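Long-range contacts in soluble lytic transglycosylase B3 (Pseudomonas aeruginosa, PDB 5ANZ), which probably cleaves the glycan strands of peptidoglycan as a calcium-binding lytic transglycosylase during turnover of the bacterial cell wall: residues R108-Q113 / L339-F343; A136-I140 / T238-L242; R365-R370 / A381-I386; L372-H377 / A396-F401. One frame throughout, in Å; residues are numbered along the deposited sequence.

How the contacts relate
Contacts 1 and 2 belong to the transglycosylase domain, contacts 3 and 4 to the putative peptidoglycan-binding domain. Contact 2 is wholly buried and purely apolar. Contact 1, about 14 Å away between centres, is partly buried and adds one hydrogen bond to its packing; the two touch where Leu339, Ala340 and Phe343 rest on Val138 and Ala139 of helix 134-145. Contacts 3 and 4 share helix 362-374, the first tying its body to the loop that follows, the second its C-terminal end to helix 388-401. Both lie nearer the surface and rely on directed polar bonds: an amide, a guanidinium and a carboxylate bonding mostly to loop backbone and to each other in contact 3, a salt bridge and an imidazole-carboxylate bond in contact 4.

Contact 1: residues R108-Q113 / L339-F343; sequences RVRQGQ and LADSF
Phe343 lays its ring against the backbone of Val109 and Gly112, reaching from helix 330-343 to helix 106-118. CB carries the ring off the helix with CG anti to the carbonyl carbon (chi1 -61°). CD1 then meets Val109 O, and its neighbour CE1 comes to 3.7 Å from Gly112 CA. CZ, at the tip, is 4.0 Å from the same Gly112 CA. Glycine suits this place because a CB here would clash with CE1, whereas a bare CA lets the ring settle directly on the helix. One ring face also receives Leu339 O, from one turn back in its own helix, 3.5 Å above the ring plane and over its centre.

The two short segments cross at 65°, with their axes 9.4 Å apart. They join helices more than 200 residues apart in sequence, within the lysozyme-like transglycosylase domain; Phe343 also rests on Val138 and Ala139 of helix 134-145.

Beside the ring, Val109 presents both methyls to the other helix: CG2 reaches Leu339 CD1 at 4.0 Å, while CG1 and CG2 both pack on Ser342 CB. Ser342 is small enough to fit here, and its OG turns back to bond Leu338 O. Arg108 contributes its aliphatic part: its CD touches Leu339 CD2, the two side chains crossing at about a right angle, while its NH1 bonds Ala103 O. At the other end Gln113, extended beyond CG, brings its amide to the Phe343 carbonyl, and NE2 donates to Phe343 O at 3.0 Å. The bond is nearly straight at hydrogen (167°) and lies close to the amide plane, yet NE2 stands above the plane of the carbonyl it meets.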
loop_
_atom_site.group_PDB
_atom_site.type_symbol
_atom_site.label_atom_id
_atom_site.label_comp_id
_atom_site.label_asym_id
_atom_site.label_seq_id
_atom_site.Cartn_x
_atom_site.Cartn_y
_atom_site.Cartn_z
ATOM N N ARG A 108 -9.112 -10.852 11.883
ATOM C CA ARG A 108 -8.825 -10.797 10.447
ATOM C C ARG A 108 -8.098 -12.062 10.002
ATOM O O ARG A 108 -8.317 -12.562 8.899
ATOM C CB ARG A 108 -8.002 -9.561 10.069
ATOM C CG ARG A 108 -7.731 -9.475 8.546
ATOM C CD ARG A 108 -7.241 -8.089 8.073
ATOM N NE ARG A 108 -8.279 -7.066 8.227
ATOM C CZ ARG A 108 -8.336 -6.190 9.227
ATOM N NH1 ARG A 108 -7.398 -6.188 10.166
ATOM N NH2 ARG A 108 -9.333 -5.314 9.290
ATOM N N VAL A 109 -7.215 -12.576 10.847
ATOM C CA VAL A 109 -6.523 -13.823 10.511
ATOM C C VAL A 109 -7.537 -14.946 10.353
ATOM O O VAL A 109 -7.538 -15.674 9.357
ATOM C CB VAL A 109 -5.493 -14.224 11.599
ATOM C CG1 VAL A 109 -4.853 -15.577 11.287
ATOM C CG2 VAL A 109 -4.442 -13.128 11.772
ATOM N N ARG A 110 -8.423 -15.102 11.335
ATOM C CA ARG A 110 -9.353 -16.211 11.243
ATOM C C ARG A 110 -10.330 -16.023 10.083
ATOM O O ARG A 110 -10.707 -17.008 9.452
ATOM C CB ARG A 110 -10.108 -16.417 12.556
ATOM C CG ARG A 110 -11.095 -15.358 12.920
ATOM C CD ARG A 110 -11.763 -15.743 14.239
ATOM N NE ARG A 110 -12.966 -14.961 14.479
ATOM C CZ ARG A 110 -13.797 -15.165 15.490
ATOM N NH1 ARG A 110 -13.556 -16.133 16.361
ATOM N NH2 ARG A 110 -14.872 -14.403 15.622
ATOM N N GLN A 111 -10.711 -14.782 9.764
ATOM C CA GLN A 111 -11.633 -14.585 8.635
ATOM C C GLN A 111 -10.943 -14.985 7.326
ATOM O O GLN A 111 -11.575 -15.569 6.442
ATOM C CB GLN A 111 -12.125 -13.135 8.542
ATOM C CG GLN A 111 -13.227 -12.746 9.507
ATOM C CD GLN A 111 -13.633 -11.279 9.363
ATOM O OE1 GLN A 111 -12.853 -10.445 8.894
ATOM N NE2 GLN A 111 -14.859 -10.964 9.768
ATOM N N GLY A 112 -9.650 -14.692 7.221
ATOM C CA GLY A 112 -8.879 -15.070 6.040
ATOM C C GLY A 112 -8.731 -16.579 5.919
ATOM O O GLY A 112 -8.805 -17.149 4.830
ATOM N N GLN A 113 -8.517 -17.249 7.046
ATOM C CA GLN A 113 -8.474 -18.703 7.036
ATOM C C GLN A 113 -9.814 -19.275 6.589
ATOM O O GLN A 113 -9.860 -20.297 5.890
ATOM C CB GLN A 113 -8.106 -19.240 8.414
ATOM C CG GLN A 113 -6.658 -18.944 8.783
ATOM C CD GLN A 113 -6.383 -19.148 10.260
ATOM O OE1 GLN A 113 -7.281 -19.005 11.093
ATOM N NE2 GLN A 113 -5.143 -19.513 10.592
ATOM N N LEU A 339 0.408 -11.087 7.442
ATOM C CA LEU A 339 -0.940 -11.649 7.435
ATOM C C LEU A 339 -0.967 -12.967 6.649
ATOM O O LEU A 339 -1.551 -13.962 7.087
ATOM C CB LEU A 339 -1.941 -10.659 6.838
ATOM C CG LEU A 339 -3.388 -11.142 6.787
ATOM C CD1 LEU A 339 -3.926 -11.525 8.176
ATOM C CD2 LEU A 339 -4.248 -10.036 6.176
ATOM N N ALA A 340 -0.340 -12.968 5.473
ATOM C CA ALA A 340 -0.264 -14.198 4.689
ATOM C C ALA A 340 0.409 -15.291 5.501
ATOM O O ALA A 340 -0.076 -16.415 5.555
ATOM C CB ALA A 340 0.500 -13.954 3.394
ATOM N N ASP A 341 1.512 -14.945 6.170
ATOM C CA ASP A 341 2.180 -15.930 7.040
ATOM C C ASP A 341 1.278 -16.426 8.180
ATOM O O ASP A 341 1.312 -17.596 8.571
ATOM C CB ASP A 341 3.441 -15.320 7.664
ATOM C CG ASP A 341 4.554 -15.066 6.656
ATOM O OD1 ASP A 341 4.433 -15.491 5.485
ATOM O OD2 ASP A 341 5.579 -14.469 7.071
ATOM N N SER A 342 0.495 -15.510 8.736
ATOM C CA SER A 342 -0.376 -15.841 9.866
ATOM C C SER A 342 -1.412 -16.909 9.535
ATOM O O SER A 342 -1.842 -17.665 10.396
ATOM C CB SER A 342 -1.101 -14.589 10.359
ATOM O OG SER A 342 -0.205 -13.607 10.842
ATOM N N PHE A 343 -1.843 -16.970 8.279
ATOM C CA PHE A 343 -2.847 -17.970 7.929
ATOM C C PHE A 343 -2.347 -19.390 8.192
ATOM O O PHE A 343 -3.135 -20.278 8.477
ATOM C CB PHE A 343 -3.264 -17.845 6.458
ATOM C CG PHE A 343 -3.892 -16.524 6.099
ATOM C CD1 PHE A 343 -4.691 -15.830 6.993
ATOM C CD2 PHE A 343 -3.696 -15.990 4.822
ATOM C CE1 PHE A 343 -5.269 -14.612 6.638
ATOM C CE2 PHE A 343 -4.262 -14.758 4.445
ATOM C CZ PHE A 343 -5.057 -14.070 5.342
#

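Contact 2: residues A136-I140 / T238-L242; sequences AVVAI and TANYL
Val137 spreads its two methyls over neighbouring residues of helix 231-244. With CG1 anti to the backbone N (chi1 176°), that branch reaches Thr238 CG2 at 4.1 Å, and CG2 touches Ala239 CB at 3.9 Å. A branched residue suits this place because it can meet two consecutive side chains at once, and the short Ala239 lets the helix backbones come close, Val137 CA lying 6.0 Å from Ala239 CA.

Ile140, one turn further on, divides its branches in the same manner. Its CG2 packs on Thr238 CG2 at 3.8 Å, while CG1 lies alongside Leu242 CD1 at 4.2 Å, the two chains sliding past each other in opposite directions. Thr238 therefore offers its methyl to both Val137 and Ile140. Its chi1 of -60° sets OG1 beside its own backbone N, from where it bonds Ala234 O one turn back, so the polar end is satisfied within the helix. Leu242 sends CD1 between Val137 and Ile140, 4.4 Å from Val137 CG2.

The segments cross at 108° in the core of the transglycosylase domain. Ile140 also touches Tyr326, a residue known to bind N-acetylglucosamine, so this packing adjoins a residue of the sugar-binding site. With no hydrogen bond passing between the segments, their fit depends on the shapes of methyl groups and on the exclusion of water.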
loop_
_atom_site.group_PDB
_atom_site.type_symbol
_atom_site.label_atom_id
_atom_site.label_comp_id
_atom_site.label_asym_id
_atom_site.label_seq_id
_atom_site.Cartn_x
_atom_site.Cartn_y
_atom_site.Cartn_z
ATOM N N ALA A 136 -1.168 -15.099 -0.280
ATOM C CA ALA A 136 -0.867 -13.700 -0.566
ATOM C C ALA A 136 -2.068 -12.987 -1.196
ATOM O O ALA A 136 -2.374 -11.865 -0.812
ATOM C CB ALA A 136 0.345 -13.579 -1.478
ATOM N N VAL A 137 -2.745 -13.647 -2.133
ATOM C CA VAL A 137 -3.989 -13.102 -2.713
ATOM C C VAL A 137 -5.009 -12.811 -1.616
ATOM O O VAL A 137 -5.595 -11.725 -1.564
ATOM C CB VAL A 137 -4.591 -14.071 -3.738
ATOM C CG1 VAL A 137 -5.936 -13.552 -4.262
ATOM C CG2 VAL A 137 -3.642 -14.258 -4.918
ATOM N N VAL A 138 -5.213 -13.769 -0.716
ATOM C CA VAL A 138 -6.193 -13.568 0.338
ATOM C C VAL A 138 -5.726 -12.502 1.341
ATOM O O VAL A 138 -6.534 -11.736 1.846
ATOM C CB VAL A 138 -6.531 -14.901 1.046
ATOM C CG1 VAL A 138 -7.355 -14.668 2.323
ATOM C CG2 VAL A 138 -7.314 -15.816 0.070
ATOM N N ALA A 139 -4.421 -12.411 1.598
ATOM C CA ALA A 139 -3.951 -11.371 2.502
ATOM C C ALA A 139 -4.201 -9.984 1.927
ATOM O O ALA A 139 -4.578 -9.074 2.647
ATOM C CB ALA A 139 -2.455 -11.566 2.819
ATOM N N ILE A 140 -3.971 -9.818 0.628
ATOM C CA ILE A 140 -4.212 -8.515 -0.006
ATOM C C ILE A 140 -5.708 -8.177 0.102
ATOM O O ILE A 140 -6.089 -7.040 0.417
ATOM C CB ILE A 140 -3.766 -8.526 -1.485
ATOM C CG1 ILE A 140 -2.231 -8.599 -1.619
ATOM C CG2 ILE A 140 -4.334 -7.285 -2.235
ATOM C CD1 ILE A 140 -1.462 -7.282 -1.461
ATOM N N THR A 238 -6.835 -9.791 -8.463
ATOM C CA THR A 238 -5.771 -9.531 -7.506
ATOM C C THR A 238 -4.514 -10.289 -7.900
ATOM O O THR A 238 -3.411 -9.735 -7.879
ATOM C CB THR A 238 -6.206 -9.934 -6.102
ATOM O OG1 THR A 238 -7.370 -9.177 -5.749
ATOM C CG2 THR A 238 -5.080 -9.670 -5.074
ATOM N N ALA A 239 -4.690 -11.556 -8.261
ATOM C CA ALA A 239 -3.562 -12.405 -8.631
ATOM C C ALA A 239 -2.898 -11.898 -9.902
ATOM O O ALA A 239 -1.678 -11.879 -10.016
ATOM C CB ALA A 239 -4.024 -13.854 -8.818
ATOM N N ASN A 240 -3.716 -11.508 -10.871
ATOM C CA ASN A 240 -3.192 -10.985 -12.128
ATOM C C ASN A 240 -2.305 -9.745 -11.890
ATOM O O ASN A 240 -1.237 -9.581 -12.499
ATOM C CB ASN A 240 -4.362 -10.648 -13.060
ATOM C CG ASN A 240 -3.907 -10.318 -14.450
ATOM O OD1 ASN A 240 -3.107 -11.037 -15.028
ATOM N ND2 ASN A 240 -4.408 -9.224 -14.998
ATOM N N TYR A 241 -2.743 -8.871 -10.995
ATOM C CA TYR A 241 -1.997 -7.654 -10.675
ATOM C C TYR A 241 -0.702 -8.001 -9.920
ATOM O O TYR A 241 0.368 -7.452 -10.216
ATOM C CB TYR A 241 -2.874 -6.685 -9.860
ATOM C CG TYR A 241 -2.254 -5.318 -9.608
ATOM C CD1 TYR A 241 -1.386 -5.106 -8.548
ATOM C CD2 TYR A 241 -2.549 -4.242 -10.432
ATOM C CE1 TYR A 241 -0.829 -3.859 -8.318
ATOM C CE2 TYR A 241 -1.992 -2.998 -10.212
ATOM C CZ TYR A 241 -1.140 -2.809 -9.155
ATOM O OH TYR A 241 -0.597 -1.563 -8.933
ATOM N N LEU A 242 -0.779 -8.929 -8.968
ATOM C CA LEU A 242 0.449 -9.352 -8.286
ATOM C C LEU A 242 1.446 -9.986 -9.251
ATOM O O LEU A 242 2.662 -9.781 -9.131
ATOM C CB LEU A 242 0.136 -10.338 -7.153
ATOM C CG LEU A 242 -0.474 -9.691 -5.910
ATOM C CD1 LEU A 242 -0.946 -10.802 -4.948
ATOM C CD2 LEU A 242 0.519 -8.734 -5.195
#

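Contact 3: residues R365-R370 / A381-I386; sequences RIELQR and AVDGII
Gln369 reaches from helix 362-374 into the Asp383-Gly384 turn and uses both ends of its amide there. OE1 accepts from Gly384 N at 2.8 Å, the donor tilted 20° from the carbonyl plane, and NE2 donates to Asp383 OD1 at 3.1 Å, with the oxygen near the amide plane. That amide is further fixed by a bond from NE2 to Thr390 OG1. Asp383 OD1 also accepts from Ile385 N at 2.8 Å, closing an Asx turn; its two donors come from opposite faces of the carboxylate plane. Arg365 secures the next carbonyl, its NE bonding Gly384 O at 2.9 Å with the oxygen in the guanidinium plane. The bend at chi3 (-62°) brings this edge round, and a water between Arg365 NH2 and Gly384 O makes a second link.

Gly384 has a positive phi of 79°, which favours glycine, and its bare CA lets Ile366 CG1 approach to 3.6 Å. The loop joins helices 362-374 and 388-401 of the putative peptidoglycan-binding domain.

Outward, Val382 CG1 packs on Ile366 CG2 at 3.7 Å and on Arg370 CG at 3.8 Å, the extended stem of Arg370 lying across the valine at about a right angle. At the other end of the loop segment Ile386 CG1 lies against Arg365 CD, and its CD1 loosely approaches CD2 of the buried Leu368, which also packs on helix 411-417.

Side chains thus do much of the bonding for a loop without regular secondary structure: a glutamine can supply donor and acceptor together, and the carboxylate, held by two N-H groups, probably gains stability from them.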
loop_
_atom_site.group_PDB
_atom_site.type_symbol
_atom_site.label_atom_id
_atom_site.label_comp_id
_atom_site.label_asym_id
_atom_site.label_seq_id
_atom_site.Cartn_x
_atom_site.Cartn_y
_atom_site.Cartn_z
ATOM N N ARG A 365 7.457 16.649 11.788
ATOM C CA ARG A 365 8.254 16.195 10.650
ATOM C C ARG A 365 8.781 17.387 9.852
ATOM O O ARG A 365 9.914 17.374 9.351
ATOM C CB ARG A 365 7.439 15.276 9.745
ATOM C CG ARG A 365 7.093 13.925 10.382
ATOM C CD ARG A 365 6.536 12.940 9.360
ATOM N NE ARG A 365 5.287 13.396 8.755
ATOM C CZ ARG A 365 4.079 13.153 9.256
ATOM N NH1 ARG A 365 3.947 12.466 10.384
ATOM N NH2 ARG A 365 3.001 13.601 8.630
ATOM N N ILE A 366 7.952 18.415 9.727
ATOM C CA ILE A 366 8.363 19.637 9.047
ATOM C C ILE A 366 9.430 20.341 9.854
ATOM O O ILE A 366 10.438 20.811 9.304
ATOM C CB ILE A 366 7.157 20.573 8.818
ATOM C CG1 ILE A 366 6.283 20.004 7.702
ATOM C CG2 ILE A 366 7.619 21.995 8.490
ATOM C CD1 ILE A 366 4.859 20.533 7.714
ATOM N N GLU A 367 9.221 20.398 11.164
ATOM C CA GLU A 367 10.191 21.032 12.044
ATOM C C GLU A 367 11.527 20.303 11.944
ATOM O O GLU A 367 12.581 20.943 11.913
ATOM C CB GLU A 367 9.706 21.046 13.494
ATOM C CG GLU A 367 10.541 21.942 14.401
ATOM C CD GLU A 367 10.129 21.859 15.860
ATOM O OE1 GLU A 367 9.133 21.168 16.172
ATOM O OE2 GLU A 367 10.810 22.487 16.699
ATOM N N LEU A 368 11.474 18.971 11.901
ATOM C CA LEU A 368 12.689 18.164 11.807
ATOM C C LEU A 368 13.481 18.517 10.565
ATOM O O LEU A 368 14.710 18.661 10.616
ATOM C CB LEU A 368 12.351 16.671 11.793
ATOM C CG LEU A 368 13.548 15.766 11.460
ATOM C CD1 LEU A 368 14.600 15.885 12.540
ATOM C CD2 LEU A 368 13.105 14.323 11.281
ATOM N N GLN A 369 12.780 18.639 9.443
ATOM C CA GLN A 369 13.443 18.947 8.180
ATOM C C GLN A 369 14.078 20.329 8.226
ATOM O O GLN A 369 15.187 20.527 7.711
ATOM C CB GLN A 369 12.459 18.845 7.016
ATOM C CG GLN A 369 12.156 17.398 6.607
ATOM C CD GLN A 369 10.994 17.281 5.642
ATOM O OE1 GLN A 369 10.061 18.080 5.678
ATOM N NE2 GLN A 369 11.046 16.278 4.770
ATOM N N ARG A 370 13.387 21.283 8.852
ATOM C CA ARG A 370 13.918 22.642 8.960
ATOM C C ARG A 370 15.133 22.689 9.895
ATOM O O ARG A 370 16.100 23.424 9.643
ATOM C CB ARG A 370 12.826 23.609 9.433
ATOM C CG ARG A 370 11.737 23.860 8.401
ATOM C CD ARG A 370 10.719 24.871 8.912
ATOM N NE ARG A 370 9.697 25.187 7.919
ATOM C CZ ARG A 370 8.457 25.557 8.218
ATOM N NH1 ARG A 370 8.081 25.659 9.488
ATOM N NH2 ARG A 370 7.590 25.831 7.254
ATOM N N ALA A 381 13.584 19.122 0.037
ATOM C CA ALA A 381 12.469 20.041 0.248
ATOM C C ALA A 381 11.813 19.826 1.611
ATOM O O ALA A 381 11.789 18.715 2.134
ATOM C CB ALA A 381 11.442 19.891 -0.864
ATOM N N VAL A 382 11.285 20.906 2.180
ATOM C CA VAL A 382 10.573 20.844 3.451
ATOM C C VAL A 382 9.092 20.558 3.225
ATOM O O VAL A 382 8.280 21.476 3.174
ATOM C CB VAL A 382 10.722 22.161 4.246
ATOM C CG1 VAL A 382 9.911 22.100 5.530
ATOM C CG2 VAL A 382 12.189 22.436 4.549
ATOM N N ASP A 383 8.744 19.282 3.098
ATOM C CA ASP A 383 7.382 18.888 2.753
ATOM C C ASP A 383 6.708 18.049 3.835
ATOM O O ASP A 383 5.540 17.689 3.711
ATOM C CB ASP A 383 7.381 18.113 1.433
ATOM C CG ASP A 383 8.403 16.984 1.415
ATOM O OD1 ASP A 383 8.901 16.595 2.497
ATOM O OD2 ASP A 383 8.706 16.483 0.311
ATOM N N GLY A 384 7.447 17.731 4.891
ATOM C CA GLY A 384 6.927 16.893 5.953
ATOM C C GLY A 384 6.939 15.415 5.604
ATOM O O GLY A 384 6.434 14.586 6.363
ATOM N N ILE A 385 7.516 15.077 4.457
ATOM C CA ILE A 385 7.606 13.680 4.046
ATOM C C ILE A 385 9.004 13.113 4.264
ATOM O O ILE A 385 9.975 13.573 3.657
ATOM C CB ILE A 385 7.225 13.508 2.573
ATOM C CG1 ILE A 385 5.759 13.893 2.365
ATOM C CG2 ILE A 385 7.491 12.074 2.121
ATOM C CD1 ILE A 385 5.319 13.852 0.921
ATOM N N ILE A 386 9.099 12.111 5.130
ATOM C CA ILE A 386 10.385 11.483 5.408
ATOM C C ILE A 386 10.740 10.493 4.311
ATOM O O ILE A 386 10.487 9.297 4.444
ATOM C CB ILE A 386 10.400 10.741 6.758
ATOM C CG1 ILE A 386 9.862 11.632 7.877
ATOM C CG2 ILE A 386 11.810 10.239 7.070
ATOM C CD1 ILE A 386 10.502 13.002 7.941
HETATM O O HOH W 1 3.434 13.833 6.081
#

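Contact 4: residues L372-H377 / A396-F401; sequences LAARGH and ACQQEF
The Schellman motif that ends helix 362-374 carries Arg375 and His377, which both bond Glu400 on helix 388-401. Its paired bonds run from His377 N to Leu372 O and from Gly376 N to Ala373 O; Gly376, the C-prime residue, takes the positive phi (86°) the turn requires. Arg375 N also bonds Leu372 O.

Beyond the turn His377 lies with one ring face over the backbone at Ala396 and Cys397, while Arg375 O sits over the opposite face. His377 NE2 points, in its ring plane, at Glu400 OE1, 2.6 Å away and almost straight (177°). Ring and carboxylate planes are 77° apart. The other oxygen, Glu400 OE2, forms a salt bridge with Arg375 NH2 at 2.8 Å; glutamate, extended beyond CG, is long enough to serve both partners. These neighbours would probably keep it ionised. The CZ end of Phe401 sits above one guanidinium face, towards its rim, the two planes well tilted; Arg375 NE is buried with no polar partner in the model.

Inside, Leu372 CD2 packs on Cys397 CB at 3.6 Å; the short cysteine allows this approach and also touches Leu417. Such helix-end bonding over a small apolar interior fits the compact helical bundle of the PG_binding_1 domain.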
loop_
_atom_site.group_PDB
_atom_site.type_symbol
_atom_site.label_atom_id
_atom_site.label_comp_id
_atom_site.label_asym_id
_atom_site.label_seq_id
_atom_site.Cartn_x
_atom_site.Cartn_y
_atom_site.Cartn_z
ATOM N N LEU A 372 17.203 20.148 10.525
ATOM C CA LEU A 372 18.300 19.461 9.847
ATOM C C LEU A 372 19.002 20.420 8.894
ATOM O O LEU A 372 20.239 20.524 8.892
ATOM C CB LEU A 372 17.786 18.232 9.085
ATOM C CG LEU A 372 17.343 17.033 9.921
ATOM C CD1 LEU A 372 16.481 16.095 9.096
ATOM C CD2 LEU A 372 18.563 16.301 10.488
ATOM N N ALA A 373 18.215 21.123 8.083
ATOM C CA ALA A 373 18.780 22.052 7.111
ATOM C C ALA A 373 19.560 23.142 7.834
ATOM O O ALA A 373 20.608 23.594 7.363
ATOM C CB ALA A 373 17.686 22.655 6.241
ATOM N N ALA A 374 19.058 23.544 8.995
ATOM C CA ALA A 374 19.694 24.612 9.769
ATOM C C ALA A 374 21.061 24.216 10.315
ATOM O O ALA A 374 21.901 25.071 10.580
ATOM C CB ALA A 374 18.786 25.040 10.906
ATOM N N ARG A 375 21.280 22.917 10.492
ATOM C CA ARG A 375 22.576 22.441 10.962
ATOM C C ARG A 375 23.450 21.972 9.806
ATOM O O ARG A 375 24.524 21.404 10.017
ATOM C CB ARG A 375 22.389 21.313 11.976
ATOM C CG ARG A 375 21.786 21.775 13.292
ATOM C CD ARG A 375 21.692 20.624 14.274
ATOM N NE ARG A 375 22.968 19.926 14.415
ATOM C CZ ARG A 375 23.910 20.267 15.287
ATOM N NH1 ARG A 375 23.722 21.300 16.100
ATOM N NH2 ARG A 375 25.041 19.577 15.348
ATOM N N GLY A 376 22.996 22.207 8.580
ATOM C CA GLY A 376 23.787 21.861 7.413
ATOM C C GLY A 376 23.625 20.428 6.936
ATOM O O GLY A 376 24.448 19.928 6.171
ATOM N N HIS A 377 22.572 19.753 7.388
ATOM C CA HIS A 377 22.249 18.436 6.846
ATOM C C HIS A 377 21.007 18.572 5.988
ATOM O O HIS A 377 19.891 18.429 6.477
ATOM C CB HIS A 377 22.043 17.410 7.961
ATOM C CG HIS A 377 23.227 17.270 8.864
ATOM N ND1 HIS A 377 24.448 16.801 8.416
ATOM C CD2 HIS A 377 23.396 17.566 10.170
ATOM C CE1 HIS A 377 25.306 16.797 9.416
ATOM N NE2 HIS A 377 24.697 17.259 10.494
ATOM N N ALA A 396 23.137 11.555 8.639
ATOM C CA ALA A 396 24.313 12.407 8.840
ATOM C C ALA A 396 24.253 13.070 10.217
ATOM O O ALA A 396 25.267 13.211 10.908
ATOM C CB ALA A 396 24.412 13.464 7.753
ATOM N N CYS A 397 23.044 13.466 10.612
ATOM C CA CYS A 397 22.860 14.117 11.895
ATOM C C CYS A 397 23.068 13.131 13.042
ATOM O O CYS A 397 23.701 13.462 14.054
ATOM C CB CYS A 397 21.471 14.747 11.969
ATOM S SG CYS A 397 21.241 15.809 13.400
ATOM N N GLN A 398 22.546 11.917 12.883
ATOM C CA GLN A 398 22.728 10.886 13.901
ATOM C C GLN A 398 24.217 10.608 14.112
ATOM O O GLN A 398 24.692 10.515 15.247
ATOM C CB GLN A 398 21.974 9.610 13.514
ATOM C CG GLN A 398 20.465 9.780 13.568
ATOM C CD GLN A 398 19.715 8.586 13.005
ATOM O OE1 GLN A 398 20.051 8.072 11.936
ATOM N NE2 GLN A 398 18.685 8.141 13.723
ATOM N N GLN A 399 24.958 10.502 13.014
ATOM C CA GLN A 399 26.396 10.271 13.089
ATOM C C GLN A 399 27.109 11.432 13.782
ATOM O O GLN A 399 28.060 11.223 14.533
ATOM C CB GLN A 399 26.966 10.034 11.687
ATOM C CG GLN A 399 26.573 8.673 11.118
ATOM C CD GLN A 399 26.727 8.577 9.610
ATOM O OE1 GLN A 399 26.485 9.541 8.885
ATOM N NE2 GLN A 399 27.125 7.403 9.132
ATOM N N GLU A 400 26.641 12.652 13.545
ATOM C CA GLU A 400 27.224 13.820 14.198
ATOM C C GLU A 400 27.071 13.733 15.714
ATOM O O GLU A 400 27.962 14.145 16.466
ATOM C CB GLU A 400 26.582 15.107 13.680
ATOM C CG GLU A 400 27.242 16.366 14.231
ATOM C CD GLU A 400 26.709 17.639 13.604
ATOM O OE1 GLU A 400 25.715 17.567 12.855
ATOM O OE2 GLU A 400 27.287 18.716 13.863
ATOM N N PHE A 401 25.937 13.190 16.146
ATOM C CA PHE A 401 25.645 13.002 17.562
ATOM C C PHE A 401 26.264 11.714 18.107
ATOM O O PHE A 401 26.288 11.496 19.318
ATOM C CB PHE A 401 24.129 12.980 17.791
ATOM C CG PHE A 401 23.439 14.280 17.472
ATOM C CD1 PHE A 401 24.137 15.478 17.471
ATOM C CD2 PHE A 401 22.079 14.300 17.171
ATOM C CE1 PHE A 401 23.496 16.679 17.179
ATOM C CE2 PHE A 401 21.431 15.500 16.881
ATOM C CZ PHE A 401 22.142 16.687 16.883
#